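PDB 6UY4: dihydroorotate dehydrogenase from Schistosoma mansoni, which probably catalyses the quinone-dependent oxidation of (S)-dihydroorotate to orotate, using FMN, in de novo pyrimidine biosynthesis. Local coordinates for residues A[43-46]-A[47-50]; A[53-56]-A[57-61]; A[306-309]-A[310-314]; A[339-342]-A[343-347]. All coordinates share one frame; numbering follows the deposited sequence.

Contact 1 of 4, residues A[43-46]-A[47-50]; sequences VRDG and ETAH. With QLA (2-[(4-fluorophenyl)amino]-3-hydroxynaphthalene-1,4-dione), chain B.
Gly46 O accepts from His50 N at 3.0 Å, an i to i+4 bond in the first turn of helix 46-58, just after the chain has left the preceding helix at Val43. Asp45 stands at the N-cap. Its CG is anti to its own backbone N (chi1 -171°), which swings the carboxylate over the start of the helix, where OD2 takes two bonds from one residue: Thr48 N at 3.3 Å, the capping bond, and Thr48 OG1 at 3.0 Å. Both donors come in on the anti side of OD2, the hydroxyl only 16° out of the carboxylate plane and the amide more steeply tilted. Before the cap, Val43 CG1 packs 3.8 Å from Ala49 CB and also meets CB of Thr48. This pair of helices joined by a short turn is the N-terminal element characteristic of class 2 dihydroorotate dehydrogenases, in which two helices form the mouth of the quinone tunnel, here filled by the naphthoquinone inhibitor QLA. Ala49 CB approaches QLA O3 at 3.6 Å. The end of the His50 side chain leads away from residues 43-46, and ND1 donates to QLA O1 at 2.6 Å, with an N-H...O angle of 137°; O1 lies at the edge of the imidazole, near its plane, and Phe92 packs edge-to-face with the same ring. Glu47 extends in another direction, its carboxylate in salt bridges with Arg125 and Arg127.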
loop_
_atom_site.group_PDB
_atom_site.type_symbol
_atom_site.label_atom_id
_atom_site.label_comp_id
_atom_site.label_asym_id
_atom_site.label_seq_id
_atom_site.Cartn_x
_atom_site.Cartn_y
_atom_site.Cartn_z
ATOM N N VAL A 43 15.093 -16.722 10.738
ATOM C CA VAL A 43 13.703 -16.429 11.071
ATOM C C VAL A 43 12.837 -17.060 9.984
ATOM O O VAL A 43 12.646 -16.485 8.911
ATOM C CB VAL A 43 13.453 -14.926 11.194
ATOM C CG1 VAL A 43 12.038 -14.665 11.684
ATOM C CG2 VAL A 43 14.474 -14.293 12.126
ATOM N N ARG A 44 12.306 -18.251 10.268
ATOM C CA ARG A 44 11.507 -18.961 9.274
ATOM C C ARG A 44 10.124 -18.344 9.107
ATOM O O ARG A 44 9.574 -18.359 8.000
ATOM C CB ARG A 44 11.388 -20.438 9.654
ATOM C CG ARG A 44 12.710 -21.189 9.658
ATOM N N ASP A 45 9.552 -17.800 10.178
ATOM C CA ASP A 45 8.230 -17.195 10.105
ATOM C C ASP A 45 8.317 -15.787 9.528
ATOM O O ASP A 45 9.181 -14.992 9.913
ATOM C CB ASP A 45 7.581 -17.157 11.487
ATOM C CG ASP A 45 6.124 -16.743 11.436
ATOM O OD1 ASP A 45 5.317 -17.482 10.832
ATOM O OD2 ASP A 45 5.785 -15.682 11.999
ATOM N N GLY A 46 7.405 -15.480 8.603
ATOM C CA GLY A 46 7.470 -14.204 7.910
ATOM C C GLY A 46 7.089 -13.023 8.781
ATOM O O GLY A 46 7.756 -11.985 8.759
ATOM N N GLU A 47 6.010 -13.159 9.557
ATOM C CA GLU A 47 5.562 -12.045 10.387
ATOM C C GLU A 47 6.555 -11.735 11.498
ATOM O O GLU A 47 6.673 -10.578 11.918
ATOM C CB GLU A 47 4.182 -12.342 10.974
ATOM C CG GLU A 47 3.554 -11.168 11.709
ATOM C CD GLU A 47 2.118 -11.433 12.113
ATOM O OE1 GLU A 47 1.565 -12.470 11.693
ATOM O OE2 GLU A 47 1.543 -10.604 12.851
ATOM N N THR A 48 7.278 -12.748 11.984
ATOM C CA THR A 48 8.300 -12.506 12.997
ATOM C C THR A 48 9.423 -11.642 12.439
ATOM O O THR A 48 9.876 -10.693 13.090
ATOM C CB THR A 48 8.850 -13.835 13.515
ATOM O OG1 THR A 48 7.776 -14.626 14.037
ATOM C CG2 THR A 48 9.876 -13.592 14.612
ATOM N N ALA A 49 9.886 -11.959 11.227
ATOM C CA ALA A 49 10.892 -11.124 10.582
ATOM C C ALA A 49 10.349 -9.733 10.284
ATOM O O ALA A 49 11.102 -8.753 10.308
ATOM C CB ALA A 49 11.386 -11.791 9.298
ATOM N N HIS A 50 9.048 -9.628 10.004
ATOM C CA HIS A 50 8.437 -8.323 9.784
ATOM C C HIS A 50 8.488 -7.478 11.050
ATOM O O HIS A 50 8.886 -6.308 11.015
ATOM C CB HIS A 50 6.995 -8.496 9.304
ATOM C CG HIS A 50 6.263 -7.205 9.109
ATOM N ND1 HIS A 50 6.719 -6.208 8.273
ATOM C CD2 HIS A 50 5.104 -6.748 9.639
ATOM C CE1 HIS A 50 5.874 -5.193 8.299
ATOM N NE2 HIS A 50 4.885 -5.495 9.120
HETATM C C1 QLA B . 8.965 -8.335 6.337
HETATM O O1 QLA B . 8.297 -7.340 6.557
HETATM C C2 QLA B . 10.421 -8.312 6.675
HETATM O O2 QLA B . 10.863 -7.218 7.278
HETATM C C3 QLA B . 11.245 -9.411 6.337
HETATM O O3 QLA B . 11.338 -11.708 5.697
HETATM C C4 QLA B . 13.384 -8.157 6.153
HETATM C C5 QLA B . 13.009 -7.273 5.151
HETATM C C6 QLA B . 13.772 -6.151 4.875
HETATM C C7 QLA B . 14.893 -5.928 5.624
HETATM C C8 QLA B . 15.291 -6.765 6.628
HETATM C C9 QLA B . 14.524 -7.887 6.897
HETATM C C10 QLA B . 10.615 -10.689 5.852
HETATM C C11 QLA B . 9.175 -10.691 5.532
HETATM C C12 QLA B . 8.605 -11.834 4.987
HETATM C C13 QLA B . 7.260 -11.855 4.674
HETATM C C14 QLA B . 6.472 -10.733 4.902
HETATM C C15 QLA B . 7.028 -9.594 5.444
HETATM C C16 QLA B . 8.383 -9.563 5.759
HETATM F F1 QLA B . 15.644 -4.824 5.357
HETATM N N1 QLA B . 12.586 -9.301 6.439
#

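Contact 2 of 4, residues A[53-56]-A[57-61]; sequences SVYL and ASYGF. With QLA (2-[(4-fluorophenyl)amino]-3-hydroxynaphthalene-1,4-dione), chain B.
Tyr55 and Tyr59 meet where helix 46-58 runs out into a turn, closed by Gly60 at positive phi. This C-terminal end of the second helix of the tunnel-forming pair illustrates how a helix terminus settles its last carbonyls. Ser53 O and Val54 O are served in ordinary helical fashion, by Ala57 N at 2.9 Å and Ser58 N at 3.0 Å. Tyr55 O is then met by a side chain: Ser58 OG donates to it at 2.6 Å, approaching from above the carbonyl plane (43° out). The hydroxyl gets there because chi1 of 58° sets OG between the backbone N and the carbonyl carbon of Ser58, facing back along the helix. Leu56 O accepts from Tyr59 N at 3.2 Å, an i to i+3 bond with the donor well above the carbonyl plane, and takes a further, weak bond from Phe61 N. At the opposite end of this stretch Ser53 OG faces the inhibitor QLA. It lies within reach of the carbonyl oxygens of Ala49 and His50 and of QLA O2; the modelled distance to O2 is very short and doubtful. Phe92 covers Ser53 and Val54 from a neighbouring loop. The two tyrosine rings are inclined at 57° in an oblique pairing. Tyr59 CE2 lies over one face of the Tyr55 ring toward its rim, 3.6 Å from Tyr55 CE1, while the adjacent Tyr59 CD2 presents the ring edge to Tyr55 O, which lies in the plane of that ring.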
loop_
_atom_site.group_PDB
_atom_site.type_symbol
_atom_site.label_atom_id
_atom_site.label_comp_id
_atom_site.label_asym_id
_atom_site.label_seq_id
_atom_site.Cartn_x
_atom_site.Cartn_y
_atom_site.Cartn_z
ATOM N N SER A 53 12.173 -6.287 11.679
ATOM C CA SER A 53 12.672 -5.201 10.840
ATOM C C SER A 53 12.007 -3.876 11.191
ATOM O O SER A 53 12.648 -2.819 11.129
ATOM C CB SER A 53 12.462 -5.535 9.365
ATOM O OG SER A 53 11.095 -5.780 9.087
ATOM N N VAL A 54 10.722 -3.907 11.553
ATOM C CA VAL A 54 10.063 -2.697 12.039
ATOM C C VAL A 54 10.706 -2.236 13.340
ATOM O O VAL A 54 10.896 -1.035 13.568
ATOM C CB VAL A 54 8.550 -2.939 12.206
ATOM C CG1 VAL A 54 7.884 -1.737 12.855
ATOM C CG2 VAL A 54 7.909 -3.240 10.861
ATOM N N TYR A 55 11.057 -3.187 14.212
ATOM C CA TYR A 55 11.742 -2.845 15.453
ATOM C C TYR A 55 13.087 -2.185 15.175
ATOM O O TYR A 55 13.483 -1.245 15.874
ATOM C CB TYR A 55 11.920 -4.100 16.309
ATOM C CG TYR A 55 12.626 -3.871 17.627
ATOM C CD1 TYR A 55 11.920 -3.476 18.757
ATOM C CD2 TYR A 55 13.997 -4.062 17.747
ATOM C CE1 TYR A 55 12.560 -3.270 19.965
ATOM C CE2 TYR A 55 14.647 -3.858 18.951
ATOM C CZ TYR A 55 13.923 -3.462 20.056
ATOM O OH TYR A 55 14.565 -3.258 21.256
ATOM N N LEU A 56 13.800 -2.659 14.151
ATOM C CA LEU A 56 15.101 -2.083 13.825
ATOM C C LEU A 56 14.950 -0.694 13.217
ATOM O O LEU A 56 15.668 0.240 13.592
ATOM C CB LEU A 56 15.861 -3.007 12.875
ATOM C CG LEU A 56 16.264 -4.372 13.431
ATOM C CD1 LEU A 56 17.011 -5.182 12.382
ATOM C CD2 LEU A 56 17.106 -4.208 14.686
ATOM N N ALA A 57 14.022 -0.539 12.271
ATOM C CA ALA A 57 13.837 0.748 11.611
ATOM C C ALA A 57 13.287 1.811 12.554
ATOM O O ALA A 57 13.452 3.005 12.283
ATOM C CB ALA A 57 12.913 0.589 10.403
ATOM N N SER A 58 12.646 1.408 13.653
ATOM C CA SER A 58 12.119 2.385 14.601
ATOM C C SER A 58 13.230 3.050 15.403
ATOM O O SER A 58 13.068 4.191 15.854
ATOM C CB SER A 58 11.115 1.716 15.540
ATOM O OG SER A 58 11.710 0.637 16.239
ATOM N N TYR A 59 14.357 2.366 15.591
ATOM C CA TYR A 59 15.477 2.898 16.354
ATOM C C TYR A 59 16.578 3.479 15.477
ATOM O O TYR A 59 17.581 3.964 16.008
ATOM C CB TYR A 59 16.065 1.810 17.260
ATOM C CG TYR A 59 15.231 1.522 18.488
ATOM C CD1 TYR A 59 15.340 2.312 19.624
ATOM C CD2 TYR A 59 14.337 0.460 18.511
ATOM C CE1 TYR A 59 14.581 2.054 20.750
ATOM C CE2 TYR A 59 13.573 0.194 19.633
ATOM C CZ TYR A 59 13.699 0.995 20.749
ATOM O OH TYR A 59 12.942 0.734 21.868
ATOM N N GLY A 60 16.419 3.444 14.156
ATOM C CA GLY A 60 17.395 4.000 13.246
ATOM C C GLY A 60 18.374 3.001 12.666
ATOM O O GLY A 60 19.130 3.361 11.756
ATOM N N PHE A 61 18.383 1.762 13.162
ATOM C CA PHE A 61 19.274 0.722 12.648
ATOM C C PHE A 61 18.830 0.351 11.236
ATOM O O PHE A 61 18.203 -0.682 10.991
ATOM C CB PHE A 61 19.278 -0.492 13.571
ATOM C CG PHE A 61 19.919 -0.237 14.905
ATOM C CD1 PHE A 61 19.148 0.099 16.006
ATOM C CD2 PHE A 61 21.292 -0.333 15.058
ATOM C CE1 PHE A 61 19.736 0.335 17.235
ATOM C CE2 PHE A 61 21.886 -0.098 16.284
ATOM C CZ PHE A 61 21.107 0.236 17.374
HETATM C C1 QLA B . 8.965 -8.335 6.337
HETATM O O1 QLA B . 8.297 -7.340 6.557
HETATM C C2 QLA B . 10.421 -8.312 6.675
HETATM O O2 QLA B . 10.863 -7.218 7.278
HETATM C C3 QLA B . 11.245 -9.411 6.337
HETATM O O3 QLA B . 11.338 -11.708 5.697
HETATM C C4 QLA B . 13.384 -8.157 6.153
HETATM C C5 QLA B . 13.009 -7.273 5.151
HETATM C C6 QLA B . 13.772 -6.151 4.875
HETATM C C7 QLA B . 14.893 -5.928 5.624
HETATM C C8 QLA B . 15.291 -6.765 6.628
HETATM C C9 QLA B . 14.524 -7.887 6.897
HETATM C C10 QLA B . 10.615 -10.689 5.852
HETATM C C11 QLA B . 9.175 -10.691 5.532
HETATM C C12 QLA B . 8.605 -11.834 4.987
HETATM C C13 QLA B . 7.260 -11.855 4.674
HETATM C C14 QLA B . 6.472 -10.733 4.902
HETATM C C15 QLA B . 7.028 -9.594 5.444
HETATM C C16 QLA B . 8.383 -9.563 5.759
HETATM F F1 QLA B . 15.644 -4.824 5.357
HETATM N N1 QLA B . 12.586 -9.301 6.439
#

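Contact 3 of 4, residues A[306-309]-A[310-314]; sequences PLFE and KSTDC
Phe308 and Thr312, one helical turn apart, set their side chains obliquely, with the threonine hydroxyl over the phenyl face. OG1 sits toward the rim of the ring, 3.3 Å from Phe308 CE1. With chi1 of Phe308 at 168° the ring lies on the carbonyl side of its residue, where one face meets the Thr312 hydroxyl. The same hydroxyl donates to Phe308 O at 2.6 Å, and Thr312 N donates to that oxygen at 3.0 Å from the opposite face of the carbonyl plane, a two-bond grip by one residue. Ser311 repeats the pattern one position earlier: its N points almost straight at Leu307 O (3.0 Å), while its OG reaches the oxygen at 2.9 Å from above the carbonyl plane. Both hydroxyls also meet Lys343 NZ of helix 337-346. Leu307 CG rests against the serine CB. On the exposed side, Glu309 and Asp313 run side by side in the same direction with their carboxylate planes 85° apart and Glu309 OE2 4.8 Å from Asp313 OD2. Their like charges are probably eased by Arg316, which forms a salt bridge with Asp313; Lys310, fully extended, reaches Asp245. Phe308 also packs on helix 337-346, and Leu307 touches the bound FMN. The arrangement is that of an outer helix of a TIM barrel, entered from strand 301-304 and followed by barrel strand 328-331, with its N-terminal end at the cofactor site.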
loop_
_atom_site.group_PDB
_atom_site.type_symbol
_atom_site.label_atom_id
_atom_site.label_comp_id
_atom_site.label_asym_id
_atom_site.label_seq_id
_atom_site.Cartn_x
_atom_site.Cartn_y
_atom_site.Cartn_z
ATOM N N PRO A 306 4.670 -11.898 -9.453
ATOM C CA PRO A 306 3.516 -12.421 -10.209
ATOM C C PRO A 306 2.349 -11.451 -10.312
ATOM O O PRO A 306 1.426 -11.709 -11.096
ATOM C CB PRO A 306 3.118 -13.677 -9.423
ATOM C CG PRO A 306 4.361 -14.098 -8.745
ATOM C CD PRO A 306 5.071 -12.831 -8.383
ATOM N N LEU A 307 2.359 -10.353 -9.558
ATOM C CA LEU A 307 1.281 -9.375 -9.589
ATOM C C LEU A 307 1.505 -8.269 -10.612
ATOM O O LEU A 307 0.533 -7.630 -11.032
ATOM C CB LEU A 307 1.107 -8.756 -8.195
ATOM C CG LEU A 307 0.043 -7.678 -7.982
ATOM C CD1 LEU A 307 -1.339 -8.224 -8.286
ATOM C CD2 LEU A 307 0.111 -7.133 -6.565
ATOM N N PHE A 308 2.753 -8.047 -11.039
ATOM C CA PHE A 308 3.071 -6.869 -11.840
ATOM C C PHE A 308 2.250 -6.810 -13.123
ATOM O O PHE A 308 1.738 -5.746 -13.488
ATOM C CB PHE A 308 4.564 -6.841 -12.168
ATOM C CG PHE A 308 4.929 -5.831 -13.219
ATOM C CD1 PHE A 308 5.035 -4.489 -12.902
ATOM C CD2 PHE A 308 5.157 -6.226 -14.527
ATOM C CE1 PHE A 308 5.364 -3.558 -13.870
ATOM C CE2 PHE A 308 5.486 -5.300 -15.498
ATOM C CZ PHE A 308 5.591 -3.965 -15.168
ATOM N N GLU A 309 2.120 -7.937 -13.827
ATOM C CA GLU A 309 1.457 -7.912 -15.128
ATOM C C GLU A 309 -0.014 -7.532 -14.998
ATOM O O GLU A 309 -0.532 -6.745 -15.799
ATOM C CB GLU A 309 1.606 -9.265 -15.821
ATOM C CG GLU A 309 0.963 -9.326 -17.197
ATOM C CD GLU A 309 1.236 -10.632 -17.915
ATOM O OE1 GLU A 309 2.083 -11.414 -17.434
ATOM O OE2 GLU A 309 0.602 -10.877 -18.963
ATOM N N LYS A 310 -0.701 -8.070 -13.990
ATOM C CA LYS A 310 -2.126 -7.795 -13.833
ATOM C C LYS A 310 -2.369 -6.397 -13.276
ATOM O O LYS A 310 -3.189 -5.643 -13.813
ATOM C CB LYS A 310 -2.771 -8.851 -12.933
ATOM C CG LYS A 310 -4.289 -8.846 -12.975
ATOM C CD LYS A 310 -4.870 -10.031 -12.223
ATOM C CE LYS A 310 -6.380 -10.101 -12.395
ATOM N NZ LYS A 310 -6.967 -11.275 -11.689
ATOM N N SER A 311 -1.663 -6.032 -12.203
ATOM C CA SER A 311 -1.882 -4.729 -11.582
ATOM C C SER A 311 -1.534 -3.587 -12.527
ATOM O O SER A 311 -2.125 -2.506 -12.434
ATOM C CB SER A 311 -1.070 -4.615 -10.290
ATOM O OG SER A 311 0.318 -4.734 -10.545
ATOM N N THR A 312 -0.585 -3.803 -13.440
ATOM C CA THR A 312 -0.247 -2.763 -14.410
ATOM C C THR A 312 -1.346 -2.616 -15.455
ATOM O O THR A 312 -1.734 -1.495 -15.809
ATOM C CB THR A 312 1.093 -3.075 -15.077
ATOM O OG1 THR A 312 2.111 -3.194 -14.076
ATOM C CG2 THR A 312 1.474 -1.965 -16.047
ATOM N N ASP A 313 -1.857 -3.740 -15.967
ATOM C CA ASP A 313 -2.961 -3.687 -16.921
ATOM C C ASP A 313 -4.176 -2.999 -16.316
ATOM O O ASP A 313 -4.823 -2.175 -16.975
ATOM C CB ASP A 313 -3.325 -5.096 -17.388
ATOM C CG ASP A 313 -2.270 -5.703 -18.292
ATOM O OD1 ASP A 313 -1.556 -4.938 -18.977
ATOM O OD2 ASP A 313 -2.163 -6.948 -18.326
ATOM N N CYS A 314 -4.499 -3.323 -15.061
ATOM C CA CYS A 314 -5.603 -2.654 -14.382
ATOM C C CYS A 314 -5.357 -1.156 -14.286
ATOM O O CYS A 314 -6.273 -0.352 -14.496
ATOM C CB CYS A 314 -5.806 -3.256 -12.993
ATOM S SG CYS A 314 -7.148 -2.509 -12.041
#

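Contact 4 of 4, residues A[339-342]-A[343-347]; sequences DALS and KLNAG
Leu341 swings CG to the side opposite its backbone N (chi1 -175°), whereas Asn345 keeps CG beside its own N (chi1 -69°), and the two side chains therefore lean toward each other across one helical turn. They cross obliquely, with Leu341 CG 3.5 Å from Asn345 ND2 and CD1 also against the amide. The amide nitrogen comes near Leu341 O, but at an angle too poor for a hydrogen bond; that oxygen is instead engaged by Asn345 N at 2.9 Å. Leu344 N likewise donates to Ala340 O at 2.9 Å, and Leu344 CB and CG lie close to that oxygen. Lys343 sends its chain away from this surface, bending only at the last torsion (chi4 -62°), and its NZ hydrogen-bonds the hydroxyls of Ser311 and Thr312 on the neighbouring helix. Ser342 OG turns back to Glu338 O. Gly347, at positive phi, closes the helix in a Schellman motif, its N bonding weakly back into the last turn. Helix 337-346 is the crossover of the beta-alpha-beta unit between parallel strands 328-331 and 350-353 of the TIM barrel. Lys343 and Leu344 rest on Val351 of the second strand, Ala340 and Leu341 face Val368, Ile372 and Leu375 of helix 364-376, and Lys343 also meets Leu315 of helix 305-321.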
loop_
_atom_site.group_PDB
_atom_site.type_symbol
_atom_site.label_atom_id
_atom_site.label_comp_id
_atom_site.label_asym_id
_atom_site.label_seq_id
_atom_site.Cartn_x
_atom_site.Cartn_y
_atom_site.Cartn_z
ATOM N N ASP A 339 9.968 -1.789 -14.280
ATOM C CA ASP A 339 8.611 -2.029 -13.805
ATOM C C ASP A 339 7.944 -0.724 -13.392
ATOM O O ASP A 339 6.794 -0.457 -13.760
ATOM C CB ASP A 339 8.617 -3.015 -12.636
ATOM C CG ASP A 339 9.192 -4.365 -13.010
ATOM O OD1 ASP A 339 10.023 -4.889 -12.239
ATOM O OD2 ASP A 339 8.826 -4.895 -14.080
ATOM N N ALA A 340 8.656 0.103 -12.621
ATOM C CA ALA A 340 8.107 1.392 -12.219
ATOM C C ALA A 340 7.903 2.302 -13.422
ATOM O O ALA A 340 6.926 3.059 -13.480
ATOM C CB ALA A 340 9.022 2.056 -11.191
ATOM N N LEU A 341 8.811 2.237 -14.398
ATOM C CA LEU A 341 8.655 3.051 -15.599
ATOM C C LEU A 341 7.455 2.596 -16.421
ATOM O O LEU A 341 6.774 3.418 -17.044
ATOM C CB LEU A 341 9.932 3.007 -16.437
ATOM C CG LEU A 341 9.948 3.915 -17.667
ATOM C CD1 LEU A 341 9.622 5.347 -17.271
ATOM C CD2 LEU A 341 11.292 3.846 -18.374
ATOM N N SER A 342 7.183 1.288 -16.436
ATOM C CA SER A 342 5.994 0.789 -17.119
ATOM C C SER A 342 4.726 1.350 -16.486
ATOM O O SER A 342 3.796 1.758 -17.192
ATOM C CB SER A 342 5.976 -0.739 -17.097
ATOM O OG SER A 342 7.125 -1.275 -17.729
ATOM N N LYS A 343 4.679 1.389 -15.151
ATOM C CA LYS A 343 3.515 1.942 -14.468
ATOM C C LYS A 343 3.411 3.447 -14.681
ATOM O O LYS A 343 2.312 3.972 -14.894
ATOM C CB LYS A 343 3.575 1.618 -12.975
ATOM C CG LYS A 343 3.393 0.145 -12.641
ATOM C CD LYS A 343 3.309 -0.073 -11.138
ATOM C CE LYS A 343 3.154 -1.547 -10.797
ATOM N NZ LYS A 343 1.893 -2.125 -11.340
ATOM N N LEU A 344 4.541 4.158 -14.624
ATOM C CA LEU A 344 4.509 5.603 -14.833
ATOM C C LEU A 344 4.076 5.947 -16.254
ATOM O O LEU A 344 3.333 6.912 -16.463
ATOM C CB LEU A 344 5.877 6.212 -14.523
ATOM C CG LEU A 344 6.323 6.194 -13.058
ATOM C CD1 LEU A 344 7.696 6.827 -12.910
ATOM C CD2 LEU A 344 5.310 6.899 -12.170
ATOM N N ASN A 345 4.526 5.169 -17.241
ATOM C CA ASN A 345 4.091 5.409 -18.614
ATOM C C ASN A 345 2.637 5.008 -18.821
ATOM O O ASN A 345 1.963 5.562 -19.696
ATOM C CB ASN A 345 4.991 4.658 -19.596
ATOM C CG ASN A 345 6.391 5.233 -19.663
ATOM O OD1 ASN A 345 6.597 6.425 -19.427
ATOM N ND2 ASN A 345 7.363 4.390 -19.989
ATOM N N ALA A 346 2.138 4.056 -18.029
ATOM C CA ALA A 346 0.756 3.612 -18.159
ATOM C C ALA A 346 -0.245 4.623 -17.616
ATOM O O ALA A 346 -1.440 4.501 -17.908
ATOM C CB ALA A 346 0.568 2.269 -17.453
ATOM N N GLY A 347 0.203 5.608 -16.840
ATOM C CA GLY A 347 -0.690 6.637 -16.347
ATOM C C GLY A 347 -0.493 6.989 -14.887
ATOM O O GLY A 347 -1.221 7.827 -14.345
#

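All four contacts are local, within a helix or at its ends, and each mixes buried with exposed residues, yet their chemistry follows their place. Contacts 1 and 2 adjoin on helix 46-58, one at its capped start and the other at its C-terminal turn, and both touch the inhibitor; polar groups there serve a ligand, while tyrosines mark the more exposed terminus. Contacts 3 and 4 belong to the barrel, on consecutive outer helices, the contact centres about 11 Å apart. Contact 3 begins beside FMN and doubles its backbone bonds with hydroxyls; contact 4 relies on plain helical bonding, with a leucine laid against an asparagine amide, and a buried lysine ties the two helices together.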